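Local coordinates for protein exotoxin type A (Streptococcus pyogenes phage T12, PDB 1FNU) that acts as a superantigen exotoxin, the scarlet fever toxin, which probably overstimulates host T cells by bridging MHC class II molecules and T-cell receptors, at residues Q2-S7 with T169-F174; Q19-L24 with F186-E191; E144-V149 with F182-F187. All blocks are in the same frame, centred on the assembly; numbering follows the deposited sequence.

In the fold
All three contacts gather round the beta-grasp sheet and what packs on it. Contact 1 lays the N-terminal segment over one face of strand 169-176, and contact 3 sets helix 142-157 against the other face through the neighbouring strand 182-185; their centres are about 11 Å apart. The two are joined directly, since Gln-2 O accepts from Trp-183 NE1 at 2.7 Å. Contact 2 follows the chain beyond that strand to helix 19-26 of the OB-fold region, its centre about 13 Å from that of contact 3 and about 16 Å from that of contact 1. Contacts 2 and 3 share Phe-186, whose backbone N meets Gly-170 O of contact 1 at 2.8 Å.

Contact 1: Q2-S7 with T169-F174; sequences QDPDPS and TGYIKF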
loop_
_atom_site.group_PDB
_atom_site.type_symbol
_atom_site.label_atom_id
_atom_site.label_comp_id
_atom_site.label_asym_id
_atom_site.label_seq_id
_atom_site.Cartn_x
_atom_site.Cartn_y
_atom_site.Cartn_z
ATOM N N GLN A 2 16.289 -1.861 -31.628
ATOM C CA GLN A 2 16.868 -1.045 -32.702
ATOM C C GLN A 2 17.656 -0.067 -31.878
ATOM O O GLN A 2 17.127 0.428 -30.903
ATOM C CB GLN A 2 15.809 -0.229 -33.473
ATOM C CG GLN A 2 16.104 1.347 -33.412
ATOM C CD GLN A 2 15.211 2.286 -34.303
ATOM O OE1 GLN A 2 15.133 2.115 -35.548
ATOM N NE2 GLN A 2 14.575 3.293 -33.667
ATOM N N ASP A 3 18.891 0.230 -32.255
ATOM C CA ASP A 3 19.649 1.198 -31.489
ATOM C C ASP A 3 18.852 2.482 -31.283
ATOM O O ASP A 3 18.118 2.958 -32.156
ATOM C CB ASP A 3 21.025 1.442 -32.119
ATOM C CG ASP A 3 22.003 0.284 -31.827
ATOM O OD1 ASP A 3 21.517 -0.807 -31.447
ATOM O OD2 ASP A 3 23.235 0.455 -31.977
ATOM N N PRO A 4 18.959 3.039 -30.080
ATOM C CA PRO A 4 18.248 4.257 -29.734
ATOM C C PRO A 4 18.464 5.462 -30.641
ATOM O O PRO A 4 19.556 5.727 -31.178
ATOM C CB PRO A 4 18.697 4.502 -28.281
ATOM C CG PRO A 4 20.069 3.926 -28.267
ATOM C CD PRO A 4 19.802 2.602 -28.949
ATOM N N ASP A 5 17.365 6.158 -30.835
ATOM C CA ASP A 5 17.379 7.396 -31.579
ATOM C C ASP A 5 17.772 8.419 -30.481
ATOM O O ASP A 5 17.403 8.213 -29.323
ATOM C CB ASP A 5 15.953 7.667 -32.068
ATOM C CG ASP A 5 15.822 8.987 -32.782
ATOM O OD1 ASP A 5 16.420 9.995 -32.310
ATOM O OD2 ASP A 5 15.103 9.043 -33.808
ATOM N N PRO A 6 18.614 9.438 -30.777
ATOM C CA PRO A 6 19.005 10.461 -29.779
ATOM C C PRO A 6 17.817 11.071 -28.960
ATOM O O PRO A 6 17.962 11.402 -27.776
ATOM C CB PRO A 6 19.742 11.507 -30.649
ATOM C CG PRO A 6 20.517 10.585 -31.597
ATOM C CD PRO A 6 19.373 9.653 -32.033
ATOM N N SER A 7 16.656 11.191 -29.609
ATOM C CA SER A 7 15.408 11.715 -29.019
ATOM C C SER A 7 14.699 10.676 -28.162
ATOM O O SER A 7 13.808 11.015 -27.400
ATOM C CB SER A 7 14.457 12.124 -30.141
ATOM O OG SER A 7 14.252 10.989 -30.976
ATOM N N THR A 169 22.914 11.658 -21.103
ATOM C CA THR A 169 22.197 10.509 -21.574
ATOM C C THR A 169 23.139 9.342 -21.471
ATOM O O THR A 169 24.347 9.529 -21.369
ATOM C CB THR A 169 21.660 10.667 -22.973
ATOM O OG1 THR A 169 22.725 10.815 -23.903
ATOM C CG2 THR A 169 20.742 11.844 -23.065
ATOM N N GLY A 170 22.564 8.141 -21.384
ATOM C CA GLY A 170 23.378 6.943 -21.270
ATOM C C GLY A 170 22.616 5.673 -21.589
ATOM O O GLY A 170 21.436 5.588 -21.292
ATOM N N TYR A 171 23.234 4.710 -22.263
ATOM C CA TYR A 171 22.575 3.458 -22.545
ATOM C C TYR A 171 23.652 2.406 -22.683
ATOM O O TYR A 171 24.866 2.709 -22.845
ATOM C CB TYR A 171 21.619 3.524 -23.742
ATOM C CG TYR A 171 22.213 3.639 -25.133
ATOM C CD1 TYR A 171 22.577 2.509 -25.861
ATOM C CD2 TYR A 171 22.428 4.906 -25.711
ATOM C CE1 TYR A 171 23.152 2.651 -27.186
ATOM C CE2 TYR A 171 22.974 5.046 -26.988
ATOM C CZ TYR A 171 23.318 3.939 -27.718
ATOM O OH TYR A 171 23.685 4.148 -29.028
ATOM N N ILE A 172 23.236 1.169 -22.471
ATOM C CA ILE A 172 24.175 0.054 -22.540
ATOM C C ILE A 172 23.550 -0.851 -23.593
ATOM O O ILE A 172 22.317 -1.042 -23.613
ATOM C CB ILE A 172 24.291 -0.636 -21.198
ATOM C CG1 ILE A 172 25.290 -1.793 -21.307
ATOM C CG2 ILE A 172 22.906 -1.100 -20.740
ATOM C CD1 ILE A 172 25.614 -2.417 -19.997
ATOM N N LYS A 173 24.394 -1.368 -24.471
ATOM C CA LYS A 173 23.938 -2.189 -25.584
ATOM C C LYS A 173 24.584 -3.540 -25.498
ATOM O O LYS A 173 25.775 -3.657 -25.290
ATOM C CB LYS A 173 24.307 -1.533 -26.923
ATOM C CG LYS A 173 24.084 -2.410 -28.174
ATOM C CD LYS A 173 24.508 -1.697 -29.485
ATOM C CE LYS A 173 24.202 -2.555 -30.755
ATOM N NZ LYS A 173 24.224 -1.771 -32.097
ATOM N N PHE A 174 23.746 -4.554 -25.608
ATOM C CA PHE A 174 24.185 -5.925 -25.537
ATOM C C PHE A 174 24.133 -6.502 -26.968
ATOM O O PHE A 174 23.138 -6.347 -27.705
ATOM C CB PHE A 174 23.297 -6.681 -24.557
ATOM C CG PHE A 174 23.603 -6.404 -23.113
ATOM C CD1 PHE A 174 24.715 -6.949 -22.531
ATOM C CD2 PHE A 174 22.756 -5.583 -22.335
ATOM C CE1 PHE A 174 25.008 -6.709 -21.199
ATOM C CE2 PHE A 174 23.024 -5.339 -21.022
ATOM C CZ PHE A 174 24.160 -5.903 -20.442
#
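The irregular N-terminal segment runs over one face of the beta-grasp sheet here, where Asp-3 and Pro-4 settle on Lys-173 and Tyr-171 of strand 169-176. Pro-4 makes the apolar half of the contact. Its CG sits almost over the middle of the Tyr-171 ring, 3.3 Å from the centroid and 12° off the ring normal, a close CH-pi contact. Tyr-171 presents that face because its ring carbon CG lies between the backbone N and the carbonyl carbon (chi1 72°). The ring also meets that of Tyr-217 on the adjoining strand 212-219, while Leu-9 touches both Pro-4 and Tyr-171.

Two residues further along the strand, Lys-173 reaches out as a fully extended chain to the carboxylate of Asp-3, the two side chains crossing at about a right angle. They form a salt bridge. NZ of Lys-173 is modelled 2.4 Å from OD2 of Asp-3, so short that the exact distance is doubtful, and 2.9 Å from OD1 of Asp-3. The lysine also touches Glu-215, a second acidic residue beside it. On the sheet's other face, Ile-172 and Phe-174 pack against helix 142-157.

Within the segment a local turn forms: Asp-5 OD1 accepts from Ser-7 N at 3.0 Å in an Asx turn, and from Ser-7 OG at 2.7 Å; both donors come from the same face of the carboxylate, the hydroxyl from almost straight above it. Pro-4 adds another link to the sheet, its side chain touching Trp-183 of strand 182-185.

With its four touching residues all partly exposed, the contact lies at the surface: solvent probably screens the ion pair, and the fit of proline on tyrosine adds an attachment that does not depend on charge.

Contact 2: Q19-L24 with F186-E191; sequences QNIYFL and FFPEPE
Ile-21 of helix 19-26 and Pro-188 of the loop after strand 182-185 reach toward each other and touch through carbon alone. CG1 of Ile-21 lies 3.8 Å from CD of Pro-188, and the terminal CD1 of Ile-21 is 4.0 Å from the same atom, so the longer isoleucine branch lies along the CD-CG side of the proline. The other branch, CG2, is anti to the backbone N and comes to 4.2 Å from the carbonyl oxygen of Phe-186. That oxygen has a polar partner in Tyr-160, whose hydroxyl is hydrogen-bonded to it and whose side chain also touches Ile-21.

Tyr-197 of helix 194-197 packs on both Ile-21 and Pro-188, and Phe-192 adds to the apolar surroundings of the isoleucine. Further out, His-10 ND1 is hydrogen-bonded to Phe-187 O. Both segments continue into interfaces: Glu-189 OE2 is hydrogen-bonded to His-44 of a second subunit, while Phe-23 on the helix makes a cation-pi contact with Arg-95 of a third.

The join between the OB-fold helix and the beta-grasp loop thus rests on buried van der Waals packing, while the hydrogen bonds of Tyr-160 and His-10 go to backbone oxygens of the loop.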
loop_
_atom_site.group_PDB
_atom_site.type_symbol
_atom_site.label_atom_id
_atom_site.label_comp_id
_atom_site.label_asym_id
_atom_site.label_seq_id
_atom_site.Cartn_x
_atom_site.Cartn_y
_atom_site.Cartn_z
ATOM N N GLN A 19 18.661 10.290 -7.290
ATOM C CA GLN A 19 19.352 9.566 -6.266
ATOM C C GLN A 19 18.784 8.110 -6.119
ATOM O O GLN A 19 19.534 7.220 -5.733
ATOM C CB GLN A 19 19.270 10.295 -4.893
ATOM C CG GLN A 19 17.853 10.204 -4.272
ATOM C CD GLN A 19 17.034 11.421 -4.622
ATOM O OE1 GLN A 19 17.388 12.187 -5.530
ATOM N NE2 GLN A 19 15.932 11.623 -3.902
ATOM N N ASN A 20 17.484 7.922 -6.414
ATOM C CA ASN A 20 16.817 6.597 -6.314
ATOM C C ASN A 20 17.314 5.582 -7.368
ATOM O O ASN A 20 17.113 4.396 -7.171
ATOM C CB ASN A 20 15.258 6.713 -6.341
ATOM C CG ASN A 20 14.732 7.446 -5.089
ATOM O OD1 ASN A 20 15.419 7.478 -4.090
ATOM N ND2 ASN A 20 13.545 8.027 -5.158
ATOM N N ILE A 21 17.966 6.057 -8.449
ATOM C CA ILE A 21 18.628 5.152 -9.428
ATOM C C ILE A 21 20.020 4.935 -8.775
ATOM O O ILE A 21 20.500 3.814 -8.683
ATOM C CB ILE A 21 18.776 5.808 -10.791
ATOM C CG1 ILE A 21 17.402 6.111 -11.374
ATOM C CG2 ILE A 21 19.601 4.891 -11.777
ATOM C CD1 ILE A 21 16.509 4.855 -11.639
ATOM N N TYR A 22 20.641 6.004 -8.292
ATOM C CA TYR A 22 21.933 5.914 -7.593
ATOM C C TYR A 22 21.973 4.806 -6.486
ATOM O O TYR A 22 22.930 4.024 -6.404
ATOM C CB TYR A 22 22.331 7.274 -6.914
ATOM C CG TYR A 22 23.528 7.165 -5.916
ATOM C CD1 TYR A 22 24.869 6.976 -6.364
ATOM C CD2 TYR A 22 23.314 7.181 -4.525
ATOM C CE1 TYR A 22 25.909 6.815 -5.489
ATOM C CE2 TYR A 22 24.398 7.006 -3.605
ATOM C CZ TYR A 22 25.685 6.824 -4.096
ATOM O OH TYR A 22 26.776 6.691 -3.218
ATOM N N PHE A 23 20.981 4.768 -5.582
ATOM C CA PHE A 23 21.073 3.772 -4.513
ATOM C C PHE A 23 20.896 2.304 -4.997
ATOM O O PHE A 23 21.378 1.408 -4.323
ATOM C CB PHE A 23 20.067 4.135 -3.378
ATOM C CG PHE A 23 20.477 5.336 -2.558
ATOM C CD1 PHE A 23 21.487 5.201 -1.595
ATOM C CD2 PHE A 23 19.804 6.586 -2.710
ATOM C CE1 PHE A 23 21.843 6.282 -0.757
ATOM C CE2 PHE A 23 20.127 7.679 -1.918
ATOM C CZ PHE A 23 21.163 7.541 -0.914
ATOM N N LEU A 24 20.265 2.106 -6.151
ATOM C CA LEU A 24 20.042 0.782 -6.733
ATOM C C LEU A 24 21.397 0.222 -7.253
ATOM O O LEU A 24 21.726 -0.938 -7.075
ATOM C CB LEU A 24 19.090 0.863 -7.939
ATOM C CG LEU A 24 17.608 1.289 -7.827
ATOM C CD1 LEU A 24 16.937 1.353 -9.228
ATOM C CD2 LEU A 24 16.886 0.332 -6.807
ATOM N N PHE A 186 20.078 4.135 -19.300
ATOM C CA PHE A 186 20.590 4.332 -17.956
ATOM C C PHE A 186 19.699 5.258 -17.129
ATOM O O PHE A 186 19.819 5.294 -15.923
ATOM C CB PHE A 186 22.013 4.900 -17.929
ATOM C CG PHE A 186 23.118 3.900 -18.292
ATOM C CD1 PHE A 186 22.883 2.535 -18.320
ATOM C CD2 PHE A 186 24.424 4.343 -18.473
ATOM C CE1 PHE A 186 23.904 1.604 -18.506
ATOM C CE2 PHE A 186 25.499 3.407 -18.665
ATOM C CZ PHE A 186 25.220 2.020 -18.680
ATOM N N PHE A 187 18.815 5.994 -17.788
ATOM C CA PHE A 187 17.978 6.951 -17.095
ATOM C C PHE A 187 16.481 6.718 -17.239
ATOM O O PHE A 187 15.990 6.359 -18.301
ATOM C CB PHE A 187 18.342 8.388 -17.569
ATOM C CG PHE A 187 19.756 8.762 -17.287
ATOM C CD1 PHE A 187 20.204 8.919 -15.983
ATOM C CD2 PHE A 187 20.662 8.894 -18.301
ATOM C CE1 PHE A 187 21.577 9.196 -15.670
ATOM C CE2 PHE A 187 22.063 9.176 -18.011
ATOM C CZ PHE A 187 22.503 9.317 -16.702
ATOM N N PRO A 188 15.722 6.951 -16.139
ATOM C CA PRO A 188 14.279 6.795 -16.069
ATOM C C PRO A 188 13.553 8.006 -16.666
ATOM O O PRO A 188 14.193 9.016 -16.981
ATOM C CB PRO A 188 14.037 6.751 -14.545
ATOM C CG PRO A 188 14.958 7.821 -14.064
ATOM C CD PRO A 188 16.249 7.307 -14.795
ATOM N N GLU A 189 12.211 7.915 -16.769
ATOM C CA GLU A 189 11.401 9.069 -17.164
ATOM C C GLU A 189 11.533 10.086 -15.966
ATOM O O GLU A 189 11.993 9.718 -14.854
ATOM C CB GLU A 189 9.931 8.708 -17.436
ATOM C CG GLU A 189 9.242 7.967 -16.368
ATOM C CD GLU A 189 7.764 7.818 -16.645
ATOM O OE1 GLU A 189 7.316 7.940 -17.827
ATOM O OE2 GLU A 189 7.054 7.587 -15.641
ATOM N N PRO A 190 11.110 11.365 -16.168
ATOM C CA PRO A 190 11.237 12.384 -15.125
ATOM C C PRO A 190 10.689 12.075 -13.740
ATOM O O PRO A 190 11.398 12.219 -12.765
ATOM C CB PRO A 190 10.643 13.618 -15.828
ATOM C CG PRO A 190 10.980 13.377 -17.262
ATOM C CD PRO A 190 10.437 11.951 -17.333
ATOM N N GLU A 191 9.429 11.666 -13.653
ATOM C CA GLU A 191 8.840 11.271 -12.387
ATOM C C GLU A 191 8.620 9.756 -12.564
ATOM O O GLU A 191 7.853 9.277 -13.445
ATOM C CB GLU A 191 7.543 12.034 -12.152
ATOM C CG GLU A 191 7.819 13.525 -12.100
ATOM C CD GLU A 191 7.011 14.271 -13.186
ATOM O OE1 GLU A 191 5.711 14.421 -13.033
ATOM O OE2 GLU A 191 7.679 14.661 -14.236
#

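Contact 3: E144-V149 with F182-F187; sequences ELDYKV and FWFDFF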
loop_
_atom_site.group_PDB
_atom_site.type_symbol
_atom_site.label_atom_id
_atom_site.label_comp_id
_atom_site.label_asym_id
_atom_site.label_seq_id
_atom_site.Cartn_x
_atom_site.Cartn_y
_atom_site.Cartn_z
ATOM N N GLU A 144 22.589 -9.041 -14.666
ATOM C CA GLU A 144 23.789 -9.147 -13.875
ATOM C C GLU A 144 24.979 -8.318 -14.448
ATOM O O GLU A 144 25.743 -7.632 -13.727
ATOM C CB GLU A 144 24.172 -10.629 -13.717
ATOM C CG GLU A 144 25.593 -10.851 -13.314
ATOM C CD GLU A 144 25.933 -12.347 -13.067
ATOM O OE1 GLU A 144 24.999 -13.180 -12.989
ATOM O OE2 GLU A 144 27.142 -12.682 -12.922
ATOM N N LEU A 145 25.092 -8.336 -15.752
ATOM C CA LEU A 145 26.231 -7.644 -16.383
ATOM C C LEU A 145 26.092 -6.129 -16.319
ATOM O O LEU A 145 27.088 -5.435 -16.090
ATOM C CB LEU A 145 26.341 -8.120 -17.797
ATOM C CG LEU A 145 26.647 -9.627 -17.847
ATOM C CD1 LEU A 145 26.633 -9.976 -19.278
ATOM C CD2 LEU A 145 27.943 -9.999 -17.332
ATOM N N ASP A 146 24.863 -5.655 -16.483
ATOM C CA ASP A 146 24.493 -4.200 -16.395
ATOM C C ASP A 146 24.765 -3.771 -14.946
ATOM O O ASP A 146 25.428 -2.769 -14.696
ATOM C CB ASP A 146 23.038 -4.081 -16.786
ATOM C CG ASP A 146 22.550 -2.660 -16.882
ATOM O OD1 ASP A 146 23.361 -1.752 -17.198
ATOM O OD2 ASP A 146 21.327 -2.452 -16.687
ATOM N N TYR A 147 24.343 -4.571 -13.970
ATOM C CA TYR A 147 24.617 -4.171 -12.608
ATOM C C TYR A 147 26.094 -3.940 -12.480
ATOM O O TYR A 147 26.504 -2.888 -12.078
ATOM C CB TYR A 147 24.215 -5.203 -11.577
ATOM C CG TYR A 147 24.735 -4.754 -10.246
ATOM C CD1 TYR A 147 24.117 -3.705 -9.535
ATOM C CD2 TYR A 147 25.893 -5.308 -9.717
ATOM C CE1 TYR A 147 24.673 -3.206 -8.327
ATOM C CE2 TYR A 147 26.459 -4.816 -8.482
ATOM C CZ TYR A 147 25.856 -3.767 -7.799
ATOM O OH TYR A 147 26.510 -3.321 -6.584
ATOM N N LYS A 148 26.917 -4.954 -12.773
ATOM C CA LYS A 148 28.365 -4.731 -12.701
ATOM C C LYS A 148 28.886 -3.552 -13.567
ATOM O O LYS A 148 29.753 -2.806 -13.152
ATOM C CB LYS A 148 29.078 -6.030 -13.067
ATOM C CG LYS A 148 28.818 -7.049 -11.958
ATOM C CD LYS A 148 29.134 -8.507 -12.410
ATOM C CE LYS A 148 29.428 -9.474 -11.252
ATOM N NZ LYS A 148 29.436 -10.942 -11.671
ATOM N N VAL A 149 28.348 -3.339 -14.754
ATOM C CA VAL A 149 28.875 -2.207 -15.510
ATOM C C VAL A 149 28.562 -0.931 -14.709
ATOM O O VAL A 149 29.429 -0.076 -14.499
ATOM C CB VAL A 149 28.201 -2.115 -16.874
ATOM C CG1 VAL A 149 28.499 -0.735 -17.553
ATOM C CG2 VAL A 149 28.685 -3.271 -17.749
ATOM N N PHE A 182 20.322 -5.557 -28.107
ATOM C CA PHE A 182 19.302 -4.807 -27.342
ATOM C C PHE A 182 19.937 -3.775 -26.394
ATOM O O PHE A 182 21.164 -3.768 -26.159
ATOM C CB PHE A 182 18.291 -5.759 -26.594
ATOM C CG PHE A 182 18.935 -6.749 -25.675
ATOM C CD1 PHE A 182 19.250 -6.427 -24.376
ATOM C CD2 PHE A 182 19.341 -7.976 -26.162
ATOM C CE1 PHE A 182 19.972 -7.304 -23.570
ATOM C CE2 PHE A 182 20.081 -8.892 -25.374
ATOM C CZ PHE A 182 20.403 -8.555 -24.072
ATOM N N TRP A 183 19.134 -2.883 -25.830
ATOM C CA TRP A 183 19.815 -1.936 -25.007
ATOM C C TRP A 183 18.917 -1.482 -23.893
ATOM O O TRP A 183 17.713 -1.741 -23.957
ATOM C CB TRP A 183 20.324 -0.745 -25.852
ATOM C CG TRP A 183 19.278 -0.105 -26.633
ATOM C CD1 TRP A 183 18.924 -0.358 -27.929
ATOM C CD2 TRP A 183 18.395 0.922 -26.167
ATOM N NE1 TRP A 183 17.873 0.464 -28.305
ATOM C CE2 TRP A 183 17.531 1.255 -27.235
ATOM C CE3 TRP A 183 18.252 1.603 -24.939
ATOM C CZ2 TRP A 183 16.525 2.245 -27.118
ATOM C CZ3 TRP A 183 17.240 2.598 -24.826
ATOM C CH2 TRP A 183 16.398 2.903 -25.909
ATOM N N PHE A 184 19.526 -0.908 -22.849
ATOM C CA PHE A 184 18.784 -0.403 -21.686
ATOM C C PHE A 184 19.178 1.079 -21.495
ATOM O O PHE A 184 20.370 1.416 -21.564
ATOM C CB PHE A 184 19.183 -1.130 -20.382
ATOM C CG PHE A 184 18.995 -2.623 -20.395
ATOM C CD1 PHE A 184 17.934 -3.201 -21.007
ATOM C CD2 PHE A 184 19.903 -3.436 -19.728
ATOM C CE1 PHE A 184 17.778 -4.593 -20.968
ATOM C CE2 PHE A 184 19.716 -4.850 -19.697
ATOM C CZ PHE A 184 18.666 -5.376 -20.316
ATOM N N ASP A 185 18.179 1.942 -21.254
ATOM C CA ASP A 185 18.391 3.369 -20.949
ATOM C C ASP A 185 18.914 3.522 -19.496
ATOM O O ASP A 185 18.265 3.040 -18.557
ATOM C CB ASP A 185 17.074 4.113 -21.072
ATOM C CG ASP A 185 17.281 5.563 -21.235
ATOM O OD1 ASP A 185 18.252 6.052 -20.587
ATOM O OD2 ASP A 185 16.507 6.200 -21.980
ATOM N N PHE A 186 20.078 4.135 -19.300
ATOM C CA PHE A 186 20.590 4.332 -17.956
ATOM C C PHE A 186 19.699 5.258 -17.129
ATOM O O PHE A 186 19.819 5.294 -15.923
ATOM C CB PHE A 186 22.013 4.900 -17.929
ATOM C CG PHE A 186 23.118 3.900 -18.292
ATOM C CD1 PHE A 186 22.883 2.535 -18.320
ATOM C CD2 PHE A 186 24.424 4.343 -18.473
ATOM C CE1 PHE A 186 23.904 1.604 -18.506
ATOM C CE2 PHE A 186 25.499 3.407 -18.665
ATOM C CZ PHE A 186 25.220 2.020 -18.680
ATOM N N PHE A 187 18.815 5.994 -17.788
ATOM C CA PHE A 187 17.978 6.951 -17.095
ATOM C C PHE A 187 16.481 6.718 -17.239
ATOM O O PHE A 187 15.990 6.359 -18.301
ATOM C CB PHE A 187 18.342 8.388 -17.569
ATOM C CG PHE A 187 19.756 8.762 -17.287
ATOM C CD1 PHE A 187 20.204 8.919 -15.983
ATOM C CD2 PHE A 187 20.662 8.894 -18.301
ATOM C CE1 PHE A 187 21.577 9.196 -15.670
ATOM C CE2 PHE A 187 22.063 9.176 -18.011
ATOM C CZ PHE A 187 22.503 9.317 -16.702
#
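Helix 142-157 passes beside strand 182-185 with the CA atoms of Asp-146 and Phe-184 8.7 Å apart, side chains of both meeting between them. Asp-146 enters with CG anti to the backbone N (chi1 -174°), which directs the carboxylate at the strand, and each of its oxygens meets a different phenylalanine. OD2 of Asp-146 lies 3.5 Å from CD2 of Phe-184, the carboxylate and ring planes 44° apart. OD1 of Asp-146 meets the edge of Phe-186, 3.6 Å from CE1 and near the ring plane; here the carboxylate and ring planes are nearly parallel, 11° apart. An oxygen beside a ring C-H edge is probably favourable electrostatically. The stronger grip comes from elsewhere: Tyr-201 OH is hydrogen-bonded to Asp-146 OD2, and Arg-150 NH2 forms a salt bridge with the same oxygen, so the buried acid probably keeps its charge.

This is the beta-grasp arrangement, a long helix lying across a mixed sheet, and Ile-172 of the neighbouring strand fills in against Asp-146, Phe-184 and Phe-186. Three residues after Asp-146 on the helix, Val-149 touches Phe-186 more loosely, CG1 to CZ at 4.4 Å, and packs as well on Phe-131 and Ile-133 of strand 126-135.

Where the strand ends, Asp-185 OD1 accepts from Phe-187 N at 2.9 Å, an Asx turn that leads the chain into the following loop. On the helix, Lys-148 NZ and Glu-144 OE2 form a salt bridge at 3.1 Å, and Glu-144 OE1 has a second cation in Lys-137.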